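PDB 5LBH: CAIP from Helicobacter cinaedi, which is a Dps-like mini-ferritin antigen that binds iron, promotes the differentiation of macrophages into foam cells and so takes part in atherosclerotic inflammation. Local coordinates for residues Y19-N24 against L97-Y102. Residues are numbered along the deposited sequence; the frame is centred on the assembly and turned at random.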
ATOM      1  N   TYR A  19       3.923  -8.179 -31.775  1.00 28.99           N
ATOM      2  CA  TYR A  19       3.240  -7.195 -30.949  1.00 28.26           C
ATOM      3  C   TYR A  19       1.950  -6.712 -31.611  1.00 31.93           C
ATOM      4  O   TYR A  19       0.891  -6.659 -30.972  1.00 34.12           O
ATOM      5  CB  TYR A  19       4.202  -6.039 -30.677  1.00 26.80           C
ATOM      6  CG  TYR A  19       3.634  -4.876 -29.918  1.00 28.30           C
ATOM      7  CD1 TYR A  19       3.336  -3.688 -30.570  1.00 25.19           C
ATOM      8  CD2 TYR A  19       3.441  -4.942 -28.533  1.00 32.57           C
ATOM      9  CE1 TYR A  19       2.841  -2.618 -29.891  1.00 31.59           C
ATOM     10  CE2 TYR A  19       2.933  -3.857 -27.833  1.00 30.26           C
ATOM     11  CZ  TYR A  19       2.633  -2.701 -28.524  1.00 34.16           C
ATOM     12  OH  TYR A  19       2.133  -1.608 -27.869  1.00 31.61           O
ATOM     13  N   VAL A  20       2.015  -6.389 -32.905  1.00 30.44           N
ATOM     14  CA  VAL A  20       0.830  -5.896 -33.599  1.00 34.49           C
ATOM     15  C   VAL A  20      -0.135  -7.038 -33.903  1.00 31.95           C
ATOM     16  O   VAL A  20      -1.351  -6.880 -33.766  1.00 28.36           O
ATOM     17  CB  VAL A  20       1.227  -5.119 -34.872  1.00 35.69           C
ATOM     18  CG1 VAL A  20       0.010  -4.830 -35.716  1.00 28.97           C
ATOM     19  CG2 VAL A  20       1.888  -3.797 -34.498  1.00 33.03           C
ATOM     20  N   LYS A  21       0.379  -8.201 -34.304  1.00 27.24           N
ATOM     21  CA  LYS A  21      -0.506  -9.336 -34.544  1.00 30.20           C
ATOM     22  C   LYS A  21      -1.348  -9.666 -33.310  1.00 32.89           C
ATOM     23  O   LYS A  21      -2.539  -9.993 -33.424  1.00 32.27           O
ATOM     24  CB  LYS A  21       0.293 -10.568 -34.951  1.00 29.60           C
ATOM     25  CG  LYS A  21      -0.604 -11.739 -35.242  1.00 31.01           C
ATOM     26  CD  LYS A  21       0.159 -13.010 -35.489  1.00 35.79           C
ATOM     27  CE  LYS A  21       0.869 -13.055 -36.808  1.00 37.30           C
ATOM     28  NZ  LYS A  21       1.509 -14.417 -37.007  1.00 35.75           N
ATOM     29  N   VAL A  22      -0.748  -9.596 -32.121  1.00 28.77           N
ATOM     30  CA  VAL A  22      -1.490  -9.940 -30.915  1.00 29.45           C
ATOM     31  C   VAL A  22      -2.544  -8.873 -30.579  1.00 31.70           C
ATOM     32  O   VAL A  22      -3.611  -9.207 -30.057  1.00 30.15           O
ATOM     33  CB  VAL A  22      -0.497 -10.205 -29.761  1.00 29.40           C
ATOM     34  CG1 VAL A  22      -1.221 -10.433 -28.429  1.00 26.82           C
ATOM     35  CG2 VAL A  22       0.382 -11.392 -30.098  1.00 27.17           C
ATOM     36  N   HIS A  23      -2.301  -7.592 -30.900  1.00 26.85           N
ATOM     37  CA  HIS A  23      -3.372  -6.599 -30.764  1.00 32.13           C
ATOM     38  C   HIS A  23      -4.577  -6.990 -31.627  1.00 33.33           C
ATOM     39  O   HIS A  23      -5.734  -6.848 -31.215  1.00 30.74           O
ATOM     40  CB  HIS A  23      -2.860  -5.211 -31.162  1.00 28.87           C
ATOM     41  CG  HIS A  23      -2.178  -4.467 -30.055  1.00 39.17           C
ATOM     42  ND1 HIS A  23      -0.834  -4.623 -29.772  1.00 40.10           N
ATOM     43  CD2 HIS A  23      -2.629  -3.513 -29.204  1.00 35.74           C
ATOM     44  CE1 HIS A  23      -0.497  -3.825 -28.773  1.00 31.11           C
ATOM     45  NE2 HIS A  23      -1.566  -3.139 -28.414  1.00 37.07           N
ATOM     46  N   ASN A  24      -4.314  -7.524 -32.816  1.00 29.65           N
ATOM     47  CA  ASN A  24      -5.380  -7.983 -33.692  1.00 29.83           C
ATOM     48  C   ASN A  24      -6.158  -9.144 -33.061  1.00 33.13           C
ATOM     49  O   ASN A  24      -7.394  -9.130 -33.040  1.00 32.56           O
ATOM     50  CB  ASN A  24      -4.751  -8.340 -35.041  1.00 34.68           C
ATOM     51  CG  ASN A  24      -5.729  -8.882 -36.039  1.00 30.66           C
ATOM     52  OD1 ASN A  24      -6.935  -8.800 -35.864  1.00 30.20           O
ATOM     53  ND2 ASN A  24      -5.198  -9.402 -37.141  1.00 35.22           N
ATOM     54  N   LEU A  97       0.675 -20.542 -30.201  1.00 31.28           N
ATOM     55  CA  LEU A  97       1.564 -21.681 -29.988  1.00 32.50           C
ATOM     56  C   LEU A  97       2.590 -21.789 -31.113  1.00 35.35           C
ATOM     57  O   LEU A  97       3.786 -21.943 -30.855  1.00 33.50           O
ATOM     58  CB  LEU A  97       0.758 -22.981 -29.873  1.00 33.53           C
ATOM     59  CG  LEU A  97       1.510 -24.318 -29.743  1.00 33.79           C
ATOM     60  CD1 LEU A  97       2.384 -24.348 -28.477  1.00 31.76           C
ATOM     61  CD2 LEU A  97       0.576 -25.525 -29.763  1.00 27.39           C
ATOM     62  N   ALA A  98       2.151 -21.628 -32.366  1.00 33.30           N
ATOM     63  CA  ALA A  98       3.085 -21.741 -33.483  1.00 32.15           C
ATOM     64  C   ALA A  98       4.172 -20.675 -33.409  1.00 37.39           C
ATOM     65  O   ALA A  98       5.360 -20.976 -33.576  1.00 40.68           O
ATOM     66  CB  ALA A  98       2.342 -21.647 -34.811  1.00 25.62           C
ATOM     67  N   ASP A  99       3.795 -19.427 -33.124  1.00 33.59           N
ATOM     68  CA  ASP A  99       4.809 -18.381 -33.029  1.00 36.10           C
ATOM     69  C   ASP A  99       5.709 -18.562 -31.813  1.00 33.50           C
ATOM     70  O   ASP A  99       6.891 -18.208 -31.876  1.00 30.81           O
ATOM     71  CB  ASP A  99       4.164 -16.992 -33.028  1.00 37.02           C
ATOM     72  CG  ASP A  99       3.721 -16.554 -34.426  1.00 36.24           C
ATOM     73  OD1 ASP A  99       4.134 -17.194 -35.409  1.00 37.83           O
ATOM     74  OD2 ASP A  99       2.985 -15.558 -34.547  1.00 39.41           O
ATOM     75  N   TYR A 100       5.177 -19.097 -30.708  1.00 30.61           N
ATOM     76  CA  TYR A 100       5.999 -19.367 -29.526  1.00 30.72           C
ATOM     77  C   TYR A 100       7.082 -20.402 -29.818  1.00 34.57           C
ATOM     78  O   TYR A 100       8.190 -20.321 -29.278  1.00 31.42           O
ATOM     79  CB  TYR A 100       5.135 -19.855 -28.366  1.00 32.36           C
ATOM     80  CG  TYR A 100       4.531 -18.770 -27.548  1.00 27.33           C
ATOM     81  CD1 TYR A 100       4.630 -17.445 -27.935  1.00 30.49           C
ATOM     82  CD2 TYR A 100       3.916 -19.059 -26.356  1.00 26.22           C
ATOM     83  CE1 TYR A 100       4.089 -16.440 -27.170  1.00 31.71           C
ATOM     84  CE2 TYR A 100       3.372 -18.065 -25.581  1.00 33.99           C
ATOM     85  CZ  TYR A 100       3.461 -16.761 -25.990  1.00 35.46           C
ATOM     86  OH  TYR A 100       2.907 -15.773 -25.213  1.00 41.41           O
ATOM     87  N   GLU A 101       6.755 -21.418 -30.626  1.00 34.84           N
ATOM     88  CA  GLU A 101       7.747 -22.417 -31.003  1.00 36.90           C
ATOM     89  C   GLU A 101       8.846 -21.777 -31.828  1.00 38.59           C
ATOM     90  O   GLU A 101      10.015 -22.178 -31.749  1.00 41.47           O
ATOM     91  CB  GLU A 101       7.107 -23.511 -31.857  1.00 35.20           C
ATOM     92  CG  GLU A 101       5.795 -23.996 -31.354  1.00 40.29           C
ATOM     93  CD  GLU A 101       5.898 -25.300 -30.664  1.00 48.97           C
ATOM     94  OE1 GLU A 101       6.901 -25.473 -29.938  1.00 49.25           O
ATOM     95  OE2 GLU A 101       4.958 -26.120 -30.815  1.00 49.84           O
ATOM     96  N   TYR A 102       8.480 -20.782 -32.630  1.00 34.28           N
ATOM     97  CA  TYR A 102       9.465 -20.042 -33.393  1.00 34.56           C
ATOM     98  C   TYR A 102      10.366 -19.227 -32.474  1.00 31.17           C
ATOM     99  O   TYR A 102      11.593 -19.299 -32.574  1.00 33.78           O
ATOM    100  CB  TYR A 102       8.746 -19.154 -34.394  1.00 32.32           C
ATOM    101  CG  TYR A 102       9.646 -18.181 -35.089  1.00 36.34           C
ATOM    102  CD1 TYR A 102       9.624 -16.829 -34.746  1.00 37.83           C
ATOM    103  CD2 TYR A 102      10.532 -18.605 -36.066  1.00 31.26           C
ATOM    104  CE1 TYR A 102      10.443 -15.924 -35.384  1.00 38.35           C
ATOM    105  CE2 TYR A 102      11.352 -17.716 -36.701  1.00 32.79           C
ATOM    106  CZ  TYR A 102      11.309 -16.372 -36.359  1.00 37.16           C
ATOM    107  OH  TYR A 102      12.141 -15.468 -36.995  1.00 40.64           O
TER
HETATM  108  O   HOH W   1       3.501 -16.208 -38.273  1.00 43.08           O
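Lys21 and Asp99 join helix 4-28 to helix 89-116 through a salt bridge at the protein surface. The backbones stand well apart, 10.6 Å between Lys21 CA and Asp99 CA, and the two side chains close the distance by reaching out from opposite directions. From CB the lysine sets off toward the other helix, and CG lies anti to the backbone N (chi1 -178°), which carries the chain outward. This extended first part brings Lys21 CD to 3.9 Å from Asp99 OD2. The bend at chi3 (-73°) then sets the course of Lys21 CE, 4.0 Å from Asp99 OD2, and of NZ after it. Lys21 NZ donates a hydrogen bond to Asp99 OD2 over 3.1 Å, on the syn lone pair, the side facing OD1. Lys21 NZ is 4.1 Å from Asp99 OD1, and a water spans this gap: it donates to Asp99 OD1 at 3.1 Å and accepts a weak bond from Lys21 NZ. Asp99 is thus bound directly at OD2, while the link through water to OD1 is the weaker one. Ile79, from the connection between helices 70-76 and 89-116, touches both charged side chains, while Phe18 of helix 4-28 packs against Asp99. The bridge ties helices 4-28 and 89-116 on the outside of the four-helix bundle of this ferritin-like fold, beneath which Tyr100 packs on helices 34-61 and 120-144.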